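Local coordinates for VirX1 (Cyanophage Syn10, PDB 6QGM), which iodinates diverse substrates and is a viral halogenase of the tryptophan halogenase family, probably flavin-dependent, at residues Ser136-Leu140 against Ile154-Asn158; Gly291-Cys295 against Ala306-Phe310; Gly329-Arg333 against Asp393-Asp397; Leu452-His456 against Leu471-Ser475. All blocks are in the same frame, centred on the assembly; numbering follows the deposited sequence.

Interaction 1 of 4, residues Ser136-Leu140 against Ile154-Asn158; sequences SNTYL and IPNFN
Ser136 lies across from Pro155 and Asn137 across from Phe157, with CA atoms 6.1 Å and 6.2 Å apart respectively, where helix 137-143 and the residue leading into it meet the type II beta turn Ile154-Phe157. No hydrogen bond joins the two segments, so side-chain packing carries the contact. The Phe157 ring receives two different groups. Leu140 comes from the opposite direction and sets CD1 over one face, 3.7 Å from the ring centroid and shifted toward the rim. This is a CH-pi contact. CG of Phe157 is anti to the backbone N (chi1 171°), and this carries the ring toward the helix.

The Asn137 amide meets the same ring near CD1 and CE1. Its plane is inclined by 47° to the ring, and Asn137 OD1 lies 3.4 Å from Phe157 CE1. The amide's polar needs are met by other residues. OD1 accepts from Asn77 ND2, and ND2 donates to Phe96 O and Asp162 O. These bonds fix the flat group in its rotation beside the phenyl ring.

Ser136 CB is 3.8 Å from the Ile154 CG2 methyl, and Ser136 OG is 3.5 Å from Pro155 CD. Ser136 O takes the backbone bond from Tyr139 N. The turn is clasped by Asn149, whose side chain bonds both Ile154 N and Phe157 O.

Helix 494-512 borders both segments: Val512 touches Tyr139 and Ile154, and Met508 touches Pro155. Helix 129-134 lies against helix 137-143 through Arg132, which touches Thr138 and Tyr139.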
loop_
_atom_site.group_PDB
_atom_site.type_symbol
_atom_site.label_atom_id
_atom_site.label_comp_id
_atom_site.label_asym_id
_atom_site.label_seq_id
_atom_site.Cartn_x
_atom_site.Cartn_y
_atom_site.Cartn_z
ATOM N N SER B 136 -18.984 26.174 3.145
ATOM C CA SER B 136 -19.895 27.345 3.139
ATOM C C SER B 136 -20.807 27.263 1.912
ATOM O O SER B 136 -21.873 27.898 1.920
ATOM C CB SER B 136 -19.108 28.646 3.194
ATOM O OG SER B 136 -18.255 28.681 4.340
ATOM N N ASN B 137 -20.407 26.488 0.903
ATOM C CA ASN B 137 -21.272 26.167 -0.257
ATOM C C ASN B 137 -22.598 25.657 0.315
ATOM O O ASN B 137 -23.642 25.987 -0.253
ATOM C CB ASN B 137 -20.589 25.193 -1.224
ATOM C CG ASN B 137 -21.134 25.264 -2.633
ATOM O OD1 ASN B 137 -22.024 26.071 -2.918
ATOM N ND2 ASN B 137 -20.604 24.436 -3.521
ATOM N N THR B 138 -22.539 24.923 1.427
ATOM C CA THR B 138 -23.697 24.410 2.219
ATOM C C THR B 138 -24.773 25.491 2.403
ATOM O O THR B 138 -25.958 25.167 2.245
ATOM C CB THR B 138 -23.234 23.910 3.594
ATOM O OG1 THR B 138 -22.126 23.034 3.372
ATOM C CG2 THR B 138 -24.327 23.212 4.379
ATOM N N TYR B 139 -24.383 26.720 2.732
ATOM C CA TYR B 139 -25.311 27.851 3.003
ATOM C C TYR B 139 -26.069 28.250 1.733
ATOM O O TYR B 139 -27.277 28.541 1.839
ATOM C CB TYR B 139 -24.557 29.068 3.543
ATOM C CG TYR B 139 -23.881 28.846 4.871
ATOM C CD1 TYR B 139 -24.615 28.834 6.040
ATOM C CD2 TYR B 139 -22.513 28.686 4.966
ATOM C CE1 TYR B 139 -24.007 28.624 7.262
ATOM C CE2 TYR B 139 -21.888 28.511 6.185
ATOM C CZ TYR B 139 -22.637 28.488 7.345
ATOM O OH TYR B 139 -22.044 28.302 8.561
ATOM N N LEU B 140 -25.384 28.305 0.585
ATOM C CA LEU B 140 -26.002 28.611 -0.735
ATOM C C LEU B 140 -27.080 27.552 -1.005
ATOM O O LEU B 140 -28.233 27.921 -1.316
ATOM C CB LEU B 140 -24.935 28.592 -1.832
ATOM C CG LEU B 140 -23.820 29.631 -1.703
ATOM C CD1 LEU B 140 -22.811 29.516 -2.855
ATOM C CD2 LEU B 140 -24.395 31.047 -1.610
ATOM N N ILE B 154 -18.043 34.306 0.630
ATOM C CA ILE B 154 -18.368 32.880 0.944
ATOM C C ILE B 154 -17.041 32.120 0.978
ATOM O O ILE B 154 -16.400 31.937 -0.052
ATOM C CB ILE B 154 -19.391 32.324 -0.065
ATOM C CG1 ILE B 154 -20.704 33.114 -0.008
ATOM C CG2 ILE B 154 -19.616 30.830 0.150
ATOM C CD1 ILE B 154 -21.590 32.837 1.204
ATOM N N PRO B 155 -16.537 31.725 2.169
ATOM C CA PRO B 155 -15.195 31.157 2.291
ATOM C C PRO B 155 -15.000 29.866 1.492
ATOM O O PRO B 155 -15.859 29.016 1.572
ATOM C CB PRO B 155 -15.059 30.837 3.782
ATOM C CG PRO B 155 -16.073 31.729 4.464
ATOM C CD PRO B 155 -17.207 31.860 3.468
ATOM N N ASN B 156 -13.900 29.777 0.739
ATOM C CA ASN B 156 -13.403 28.517 0.120
ATOM C C ASN B 156 -14.398 27.988 -0.919
ATOM O O ASN B 156 -14.422 26.771 -1.147
ATOM C CB ASN B 156 -13.093 27.460 1.189
ATOM C CG ASN B 156 -11.637 27.484 1.623
ATOM O OD1 ASN B 156 -11.322 27.499 2.820
ATOM N ND2 ASN B 156 -10.736 27.516 0.653
ATOM N N PHE B 157 -15.160 28.879 -1.559
ATOM C CA PHE B 157 -16.126 28.572 -2.644
ATOM C C PHE B 157 -15.669 29.264 -3.926
ATOM O O PHE B 157 -15.454 30.489 -3.906
ATOM C CB PHE B 157 -17.523 29.061 -2.273
ATOM C CG PHE B 157 -18.533 28.999 -3.394
ATOM C CD1 PHE B 157 -18.971 27.773 -3.895
ATOM C CD2 PHE B 157 -19.045 30.169 -3.938
ATOM C CE1 PHE B 157 -19.898 27.721 -4.931
ATOM C CE2 PHE B 157 -19.978 30.106 -4.960
ATOM C CZ PHE B 157 -20.404 28.893 -5.459
ATOM N N ASN B 158 -15.548 28.486 -5.005
ATOM C CA ASN B 158 -15.116 28.948 -6.350
ATOM C C ASN B 158 -16.268 28.662 -7.324
ATOM O O ASN B 158 -16.438 27.501 -7.691
ATOM C CB ASN B 158 -13.786 28.288 -6.714
ATOM C CG ASN B 158 -13.347 28.479 -8.153
ATOM O OD1 ASN B 158 -14.148 28.740 -9.058
ATOM N ND2 ASN B 158 -12.054 28.335 -8.362
#

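Interaction 2 of 4, residues Gly291-Cys295 against Ala306-Phe310; sequences GTGYC and AEAEF
Tyr294 and Phe310 carry most of an alpha/beta packing contact, in which helix 303-314 lies against strand 290-296 of the seven-stranded mixed sheet. The strand runs into the helix through a short loop. The short axes approach to 9.4 Å and their directions differ by 140°, so the chain comes back across the sheet at a slant.

The two aromatic side chains slide past each other in opposite directions. Both have CG anti to the backbone N (chi1 -164° for Tyr294 and -174° for Phe310). Each therefore reaches into the other segment, and Tyr294 CB packs 4.0 Å from Phe310 CD1. The far end of the Phe310 ring rests on the strand. Gly293 CA is 3.5 Å from CZ of Phe310, and the Thr292 CG2 methyl is 3.8 Å from Phe310 CE1. Tyr294 N lies over one face of that ring, toward its rim. Met254 and Thr256 of the adjacent strand 252-258 also touch Phe310, and Val281 of strand 279-285 reaches it too.

The Tyr294 ring reaches across the helix face, over the Ala306-Glu309 turn. Ala306 O sits at its edge, 3.3 Å from Tyr294 CD2, and the same carbonyl accepts the helical bond from Phe310 N. The phenol end reaches Glu309, whose side chain crosses the ring at about a right angle. The firmer partner of the hydroxyl is Asn278 N, in the turn between strands 270-275 and 279-285. Toward the helix, Tyr294 OH gives a weak hydrogen bond to Glu309 OE1 at 2.6 Å.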
loop_
_atom_site.group_PDB
_atom_site.type_symbol
_atom_site.label_atom_id
_atom_site.label_comp_id
_atom_site.label_asym_id
_atom_site.label_seq_id
_atom_site.Cartn_x
_atom_site.Cartn_y
_atom_site.Cartn_z
ATOM N N GLY B 291 -37.496 16.934 -13.023
ATOM C CA GLY B 291 -37.284 15.511 -13.352
ATOM C C GLY B 291 -37.158 14.691 -12.079
ATOM O O GLY B 291 -36.407 15.134 -11.185
ATOM N N THR B 292 -37.867 13.563 -11.980
ATOM C CA THR B 292 -37.945 12.725 -10.749
ATOM C C THR B 292 -38.096 11.243 -11.108
ATOM O O THR B 292 -38.817 10.946 -12.073
ATOM C CB THR B 292 -39.135 13.148 -9.881
ATOM O OG1 THR B 292 -39.200 14.571 -9.828
ATOM C CG2 THR B 292 -39.088 12.574 -8.486
ATOM N N GLY B 293 -37.450 10.350 -10.352
ATOM C CA GLY B 293 -37.547 8.885 -10.540
ATOM C C GLY B 293 -37.291 8.110 -9.253
ATOM O O GLY B 293 -36.649 8.665 -8.352
ATOM N N TYR B 294 -37.807 6.878 -9.179
ATOM C CA TYR B 294 -37.585 5.898 -8.092
ATOM C C TYR B 294 -36.536 4.897 -8.582
ATOM O O TYR B 294 -36.786 4.269 -9.623
ATOM C CB TYR B 294 -38.914 5.207 -7.762
ATOM C CG TYR B 294 -39.010 4.453 -6.453
ATOM C CD1 TYR B 294 -37.916 4.281 -5.604
ATOM C CD2 TYR B 294 -40.199 3.863 -6.079
ATOM C CE1 TYR B 294 -38.022 3.569 -4.422
ATOM C CE2 TYR B 294 -40.322 3.157 -4.894
ATOM C CZ TYR B 294 -39.234 3.015 -4.061
ATOM O OH TYR B 294 -39.358 2.337 -2.893
ATOM N N CYS B 295 -35.390 4.792 -7.897
ATOM C CA CYS B 295 -34.471 3.623 -7.976
ATOM C C CYS B 295 -34.875 2.634 -6.889
ATOM O O CYS B 295 -34.857 3.050 -5.718
ATOM C CB CYS B 295 -33.020 4.006 -7.731
ATOM S SG CYS B 295 -32.285 4.840 -9.148
ATOM N N ALA B 306 -44.069 -0.419 -6.299
ATOM C CA ALA B 306 -43.068 0.672 -6.393
ATOM C C ALA B 306 -43.689 1.925 -7.028
ATOM O O ALA B 306 -43.356 3.053 -6.599
ATOM C CB ALA B 306 -41.890 0.203 -7.182
ATOM N N GLU B 307 -44.562 1.742 -8.024
ATOM C CA GLU B 307 -45.213 2.852 -8.761
ATOM C C GLU B 307 -46.270 3.520 -7.872
ATOM O O GLU B 307 -46.425 4.758 -7.952
ATOM C CB GLU B 307 -45.827 2.345 -10.056
ATOM C CG GLU B 307 -46.545 3.453 -10.811
ATOM C CD GLU B 307 -46.862 3.127 -12.246
ATOM O OE1 GLU B 307 -45.996 2.477 -12.874
ATOM O OE2 GLU B 307 -47.957 3.520 -12.712
ATOM N N ALA B 308 -46.994 2.731 -7.082
ATOM C CA ALA B 308 -48.014 3.232 -6.138
ATOM C C ALA B 308 -47.301 4.067 -5.059
ATOM O O ALA B 308 -47.738 5.199 -4.784
ATOM C CB ALA B 308 -48.805 2.071 -5.584
ATOM N N GLU B 309 -46.230 3.516 -4.485
ATOM C CA GLU B 309 -45.258 4.222 -3.599
ATOM C C GLU B 309 -44.876 5.578 -4.202
ATOM O O GLU B 309 -45.042 6.599 -3.507
ATOM C CB GLU B 309 -43.977 3.403 -3.463
ATOM C CG GLU B 309 -43.799 2.700 -2.137
ATOM C CD GLU B 309 -42.388 2.151 -1.999
ATOM O OE1 GLU B 309 -41.489 2.956 -1.602
ATOM O OE2 GLU B 309 -42.177 0.939 -2.346
ATOM N N PHE B 310 -44.377 5.572 -5.444
ATOM C CA PHE B 310 -43.769 6.739 -6.142
ATOM C C PHE B 310 -44.808 7.847 -6.330
ATOM O O PHE B 310 -44.518 9.008 -5.993
ATOM C CB PHE B 310 -43.140 6.301 -7.465
ATOM C CG PHE B 310 -42.364 7.381 -8.186
ATOM C CD1 PHE B 310 -41.515 8.242 -7.502
ATOM C CD2 PHE B 310 -42.450 7.508 -9.562
ATOM C CE1 PHE B 310 -40.805 9.222 -8.178
ATOM C CE2 PHE B 310 -41.740 8.489 -10.239
ATOM C CZ PHE B 310 -40.912 9.341 -9.548
#

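Interaction 3 of 4, residues Gly329-Arg333 against Asp393-Asp397; sequences GHGKR and DHQID
Lys332 points its ammonium group between two carboxylates, Asp393 and Asp397, which stand one turn apart on helix 382-408. CG of Lys332 sits between the backbone N and the carbonyl carbon (chi1 41°). From there the chain is fully extended, so NZ reaches straight across from the strand to the helix. The lysine runs obliquely to the Asp393 side chain and at about a right angle to that of Asp397.

NZ of Lys332 is 2.8 Å from Asp393 OD1 and 3.1 Å from Asp397 OD1. It approaches each oxygen from the syn side. It stands 23° out of the Asp393 carboxylate plane and 25° out of that of Asp397. A weak third bond runs from Lys332 NZ to Asp397 OD2 at 3.2 Å. One lysine thus bridges two acids and probably eases the repulsion between them.

Ile396 supplies the apolar side of the contact. Its CG2 methyl lies 3.9 Å from Lys332 CD, alongside the methylene chain, and its CD1 is 4.1 Å from Gly331 O.

Strand 331-333 and the helix segment run nearly antiparallel, with axes 9.7 Å apart. The strand is the middle one of a three-stranded antiparallel sheet: Lys332 bonds through its backbone with Ser242, and Gly331 with Phe350. Met432 of the second subunit packs on Asp393, so a neighbouring chain also reaches this part of the helix.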
loop_
_atom_site.group_PDB
_atom_site.type_symbol
_atom_site.label_atom_id
_atom_site.label_comp_id
_atom_site.label_asym_id
_atom_site.label_seq_id
_atom_site.Cartn_x
_atom_site.Cartn_y
_atom_site.Cartn_z
ATOM N N GLY B 329 -28.775 -1.557 -16.281
ATOM C CA GLY B 329 -27.553 -2.358 -16.150
ATOM C C GLY B 329 -26.694 -1.865 -14.996
ATOM O O GLY B 329 -25.734 -1.148 -15.312
ATOM N N HIS B 330 -27.004 -2.256 -13.748
ATOM C CA HIS B 330 -26.336 -1.749 -12.520
ATOM C C HIS B 330 -25.040 -2.537 -12.274
ATOM O O HIS B 330 -25.054 -3.536 -11.517
ATOM C CB HIS B 330 -27.279 -1.785 -11.311
ATOM C CG HIS B 330 -26.939 -0.776 -10.262
ATOM N ND1 HIS B 330 -27.784 -0.482 -9.231
ATOM C CD2 HIS B 330 -25.870 0.029 -10.108
ATOM C CE1 HIS B 330 -27.243 0.439 -8.464
ATOM N NE2 HIS B 330 -26.071 0.772 -8.982
ATOM N N GLY B 331 -23.961 -2.085 -12.907
ATOM C CA GLY B 331 -22.693 -2.827 -12.983
ATOM C C GLY B 331 -21.797 -2.253 -14.055
ATOM O O GLY B 331 -21.963 -1.073 -14.411
ATOM N N LYS B 332 -20.883 -3.076 -14.559
ATOM C CA LYS B 332 -19.877 -2.701 -15.580
ATOM C C LYS B 332 -19.580 -3.929 -16.435
ATOM O O LYS B 332 -19.641 -5.057 -15.909
ATOM C CB LYS B 332 -18.572 -2.273 -14.907
ATOM C CG LYS B 332 -18.213 -3.155 -13.718
ATOM C CD LYS B 332 -16.782 -3.150 -13.324
ATOM C CE LYS B 332 -16.459 -4.343 -12.452
ATOM N NZ LYS B 332 -15.097 -4.230 -11.869
ATOM N N ARG B 333 -19.241 -3.701 -17.699
ATOM C CA ARG B 333 -18.561 -4.710 -18.536
ATOM C C ARG B 333 -17.190 -4.987 -17.899
ATOM O O ARG B 333 -16.633 -4.090 -17.213
ATOM C CB ARG B 333 -18.435 -4.201 -19.970
ATOM C CG ARG B 333 -19.755 -3.822 -20.624
ATOM C CD ARG B 333 -20.598 -5.045 -20.912
ATOM N NE ARG B 333 -22.011 -4.733 -21.069
ATOM C CZ ARG B 333 -22.934 -5.641 -21.334
ATOM N NH1 ARG B 333 -22.585 -6.907 -21.498
ATOM N NH2 ARG B 333 -24.196 -5.291 -21.439
ATOM N N ASP B 393 -12.180 1.061 -14.850
ATOM C CA ASP B 393 -12.640 -0.015 -13.931
ATOM C C ASP B 393 -12.424 0.412 -12.474
ATOM O O ASP B 393 -13.378 0.342 -11.697
ATOM C CB ASP B 393 -11.899 -1.315 -14.203
ATOM C CG ASP B 393 -12.452 -2.489 -13.426
ATOM O OD1 ASP B 393 -13.546 -2.965 -13.824
ATOM O OD2 ASP B 393 -11.802 -2.890 -12.428
ATOM N N HIS B 394 -11.210 0.834 -12.107
ATOM C CA HIS B 394 -10.868 1.304 -10.734
ATOM C C HIS B 394 -11.889 2.352 -10.288
ATOM O O HIS B 394 -12.367 2.276 -9.136
ATOM C CB HIS B 394 -9.441 1.874 -10.656
ATOM C CG HIS B 394 -8.915 1.908 -9.256
ATOM N ND1 HIS B 394 -9.324 2.841 -8.330
ATOM C CD2 HIS B 394 -8.056 1.096 -8.612
ATOM C CE1 HIS B 394 -8.744 2.607 -7.177
ATOM N NE2 HIS B 394 -7.965 1.535 -7.318
ATOM N N GLN B 395 -12.214 3.286 -11.184
ATOM C CA GLN B 395 -13.053 4.468 -10.875
ATOM C C GLN B 395 -14.476 4.017 -10.538
ATOM O O GLN B 395 -15.007 4.443 -9.497
ATOM C CB GLN B 395 -13.048 5.445 -12.041
ATOM C CG GLN B 395 -14.078 6.543 -11.873
ATOM C CD GLN B 395 -13.598 7.873 -12.404
ATOM O OE1 GLN B 395 -14.123 8.414 -13.383
ATOM N NE2 GLN B 395 -12.589 8.411 -11.731
ATOM N N ILE B 396 -15.074 3.183 -11.387
ATOM C CA ILE B 396 -16.493 2.757 -11.210
ATOM C C ILE B 396 -16.597 1.833 -9.989
ATOM O O ILE B 396 -17.639 1.858 -9.329
ATOM C CB ILE B 396 -17.062 2.155 -12.504
ATOM C CG1 ILE B 396 -18.585 2.231 -12.511
ATOM C CG2 ILE B 396 -16.545 0.748 -12.740
ATOM C CD1 ILE B 396 -19.202 1.941 -13.847
ATOM N N ASP B 397 -15.538 1.096 -9.661
ATOM C CA ASP B 397 -15.487 0.254 -8.433
ATOM C C ASP B 397 -15.449 1.168 -7.197
ATOM O O ASP B 397 -16.202 0.894 -6.221
ATOM C CB ASP B 397 -14.303 -0.721 -8.459
ATOM C CG ASP B 397 -14.611 -2.029 -9.204
ATOM O OD1 ASP B 397 -15.796 -2.227 -9.639
ATOM O OD2 ASP B 397 -13.675 -2.865 -9.329
#

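Interaction 4 of 4, residues Leu452-His456 against Leu471-Ser475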
loop_
_atom_site.group_PDB
_atom_site.type_symbol
_atom_site.label_atom_id
_atom_site.label_comp_id
_atom_site.label_asym_id
_atom_site.label_seq_id
_atom_site.Cartn_x
_atom_site.Cartn_y
_atom_site.Cartn_z
ATOM N N LEU B 452 -8.391 3.755 15.303
ATOM C CA LEU B 452 -7.610 4.989 15.607
ATOM C C LEU B 452 -8.499 6.150 16.095
ATOM O O LEU B 452 -7.928 7.204 16.447
ATOM C CB LEU B 452 -6.843 5.398 14.344
ATOM C CG LEU B 452 -5.760 4.418 13.883
ATOM C CD1 LEU B 452 -5.128 4.869 12.586
ATOM C CD2 LEU B 452 -4.706 4.201 14.952
ATOM N N ASN B 453 -9.829 5.991 16.087
ATOM C CA ASN B 453 -10.817 6.980 16.608
ATOM C C ASN B 453 -10.604 8.345 15.938
ATOM O O ASN B 453 -10.645 9.378 16.637
ATOM C CB ASN B 453 -10.780 7.058 18.139
ATOM C CG ASN B 453 -11.140 5.740 18.808
ATOM O OD1 ASN B 453 -10.819 5.502 19.970
ATOM N ND2 ASN B 453 -11.839 4.876 18.099
ATOM N N THR B 454 -10.448 8.362 14.614
ATOM C CA THR B 454 -10.063 9.573 13.849
ATOM C C THR B 454 -10.730 9.557 12.473
ATOM O O THR B 454 -10.938 8.456 11.922
ATOM C CB THR B 454 -8.537 9.668 13.682
ATOM O OG1 THR B 454 -8.198 10.976 13.216
ATOM C CG2 THR B 454 -7.980 8.664 12.699
ATOM N N TRP B 455 -11.010 10.748 11.941
ATOM C CA TRP B 455 -11.249 10.974 10.498
ATOM C C TRP B 455 -9.963 11.504 9.867
ATOM O O TRP B 455 -8.976 11.694 10.581
ATOM C CB TRP B 455 -12.447 11.898 10.276
ATOM C CG TRP B 455 -13.762 11.282 10.635
ATOM C CD1 TRP B 455 -13.995 9.989 11.000
ATOM C CD2 TRP B 455 -15.039 11.940 10.666
ATOM N NE1 TRP B 455 -15.322 9.808 11.283
ATOM C CE2 TRP B 455 -15.986 10.985 11.088
ATOM C CE3 TRP B 455 -15.471 13.241 10.409
ATOM C CZ2 TRP B 455 -17.338 11.284 11.239
ATOM C CZ3 TRP B 455 -16.804 13.539 10.581
ATOM C CH2 TRP B 455 -17.733 12.571 10.963
ATOM N N HIS B 456 -9.990 11.701 8.561
ATOM C CA HIS B 456 -8.840 12.098 7.721
ATOM C C HIS B 456 -9.417 12.784 6.480
ATOM O O HIS B 456 -10.546 12.394 6.069
ATOM C CB HIS B 456 -8.000 10.869 7.376
ATOM C CG HIS B 456 -6.582 11.181 7.038
ATOM N ND1 HIS B 456 -6.234 11.983 5.966
ATOM C CD2 HIS B 456 -5.426 10.813 7.639
ATOM C CE1 HIS B 456 -4.923 12.106 5.929
ATOM N NE2 HIS B 456 -4.400 11.373 6.936
ATOM N N LEU B 471 -22.629 9.571 12.741
ATOM C CA LEU B 471 -21.353 9.023 13.276
ATOM C C LEU B 471 -20.359 10.165 13.534
ATOM O O LEU B 471 -20.446 11.187 12.880
ATOM C CB LEU B 471 -20.803 7.992 12.282
ATOM C CG LEU B 471 -21.685 6.777 12.022
ATOM C CD1 LEU B 471 -21.374 6.153 10.674
ATOM C CD2 LEU B 471 -21.529 5.756 13.119
ATOM N N ARG B 472 -19.460 9.956 14.491
ATOM C CA ARG B 472 -18.398 10.888 14.956
ATOM C C ARG B 472 -17.074 10.142 15.070
ATOM O O ARG B 472 -17.068 8.959 15.385
ATOM C CB ARG B 472 -18.800 11.438 16.325
ATOM C CG ARG B 472 -20.009 12.361 16.271
ATOM C CD ARG B 472 -20.506 12.733 17.656
ATOM N NE ARG B 472 -20.686 11.573 18.503
ATOM C CZ ARG B 472 -21.614 10.639 18.325
ATOM N NH1 ARG B 472 -22.452 10.710 17.309
ATOM N NH2 ARG B 472 -21.696 9.617 19.156
ATOM N N PRO B 473 -15.916 10.787 14.830
ATOM C CA PRO B 473 -14.621 10.105 14.919
ATOM C C PRO B 473 -14.354 9.542 16.320
ATOM O O PRO B 473 -13.886 8.415 16.412
ATOM C CB PRO B 473 -13.564 11.155 14.530
ATOM C CG PRO B 473 -14.288 12.491 14.593
ATOM C CD PRO B 473 -15.778 12.200 14.456
ATOM N N GLN B 474 -14.666 10.323 17.354
ATOM C CA GLN B 474 -14.731 9.855 18.761
ATOM C C GLN B 474 -16.192 9.908 19.187
ATOM O O GLN B 474 -16.785 10.995 19.121
ATOM C CB GLN B 474 -13.844 10.712 19.657
ATOM C CG GLN B 474 -12.351 10.538 19.363
ATOM C CD GLN B 474 -11.584 11.848 19.367
ATOM O OE1 GLN B 474 -11.838 12.723 20.202
ATOM N NE2 GLN B 474 -10.700 12.004 18.383
ATOM N N SER B 475 -16.763 8.756 19.551
ATOM C CA SER B 475 -18.226 8.570 19.741
ATOM C C SER B 475 -18.663 9.167 21.084
ATOM O O SER B 475 -19.853 9.470 21.208
ATOM C CB SER B 475 -18.628 7.119 19.600
ATOM O OG SER B 475 -17.882 6.267 20.450
#
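Thr454 and Pro473 bring the two segments together, with CA atoms 4.7 Å apart. Neither segment is a regular helix or strand, and their touching parts run at 122° to each other. Asn453, just after helix 441-451, is the first to leave helical backbone angles, with positive phi.

The main side-chain contact is Pro473 on Trp455. The two cross at about a right angle. Pro473 CD stands over the centre of the six-membered ring of Trp455, 3.7 Å from its centroid and 15° off the ring normal. Pro473 CB lies nearer the pyrrole part, 3.7 Å from Trp455 CD1. Leu471 O meets the edge of the indole near its plane, 3.5 Å from Trp455 CZ2.

A single hydrogen bond links the segments. Gln474 NE2 donates to Asn453 O at 3.2 Å, almost straight (164°) and nearly along the C=O axis. The acceptor is in the plane of the glutamine amide. The other end of that amide, OE1, pairs with Ser480 OG, so both ends are gripped. Within the first loop, Thr454 OG1 donates to Trp455 O at 2.8 Å.

The third subunit meets this corner: its Tyr371 OH bonds Pro473 O, and its Gln375 OE1 bonds Arg472 N. The arrangement is a proline-tryptophan CH-pi contact between the loops before and after helix 462-468, in a helix-rich region at a subunit interface.

Overall arrangement
The four contacts follow one another along the chain without interleaving, all inside the part that matches the tryptophan halogenases. Interactions 2 and 3 are the nearest pair, with closest atoms about 7 Å apart and centres 24 Å apart. They belong to different sheets: interaction 2 to the seven-stranded one, interaction 3 to the three-stranded one. Interactions 1 and 4 join no strands; they tie helix ends and loops, with centres 25 Å apart. Interactions 1 and 3 lie on opposite sides of the chain's centre. The set thus samples sheet-helix and loop-helix packing; interactions 1, 3 and 4 also touch neighbouring subunits, interaction 4 most extensively, and interaction 2 touches none.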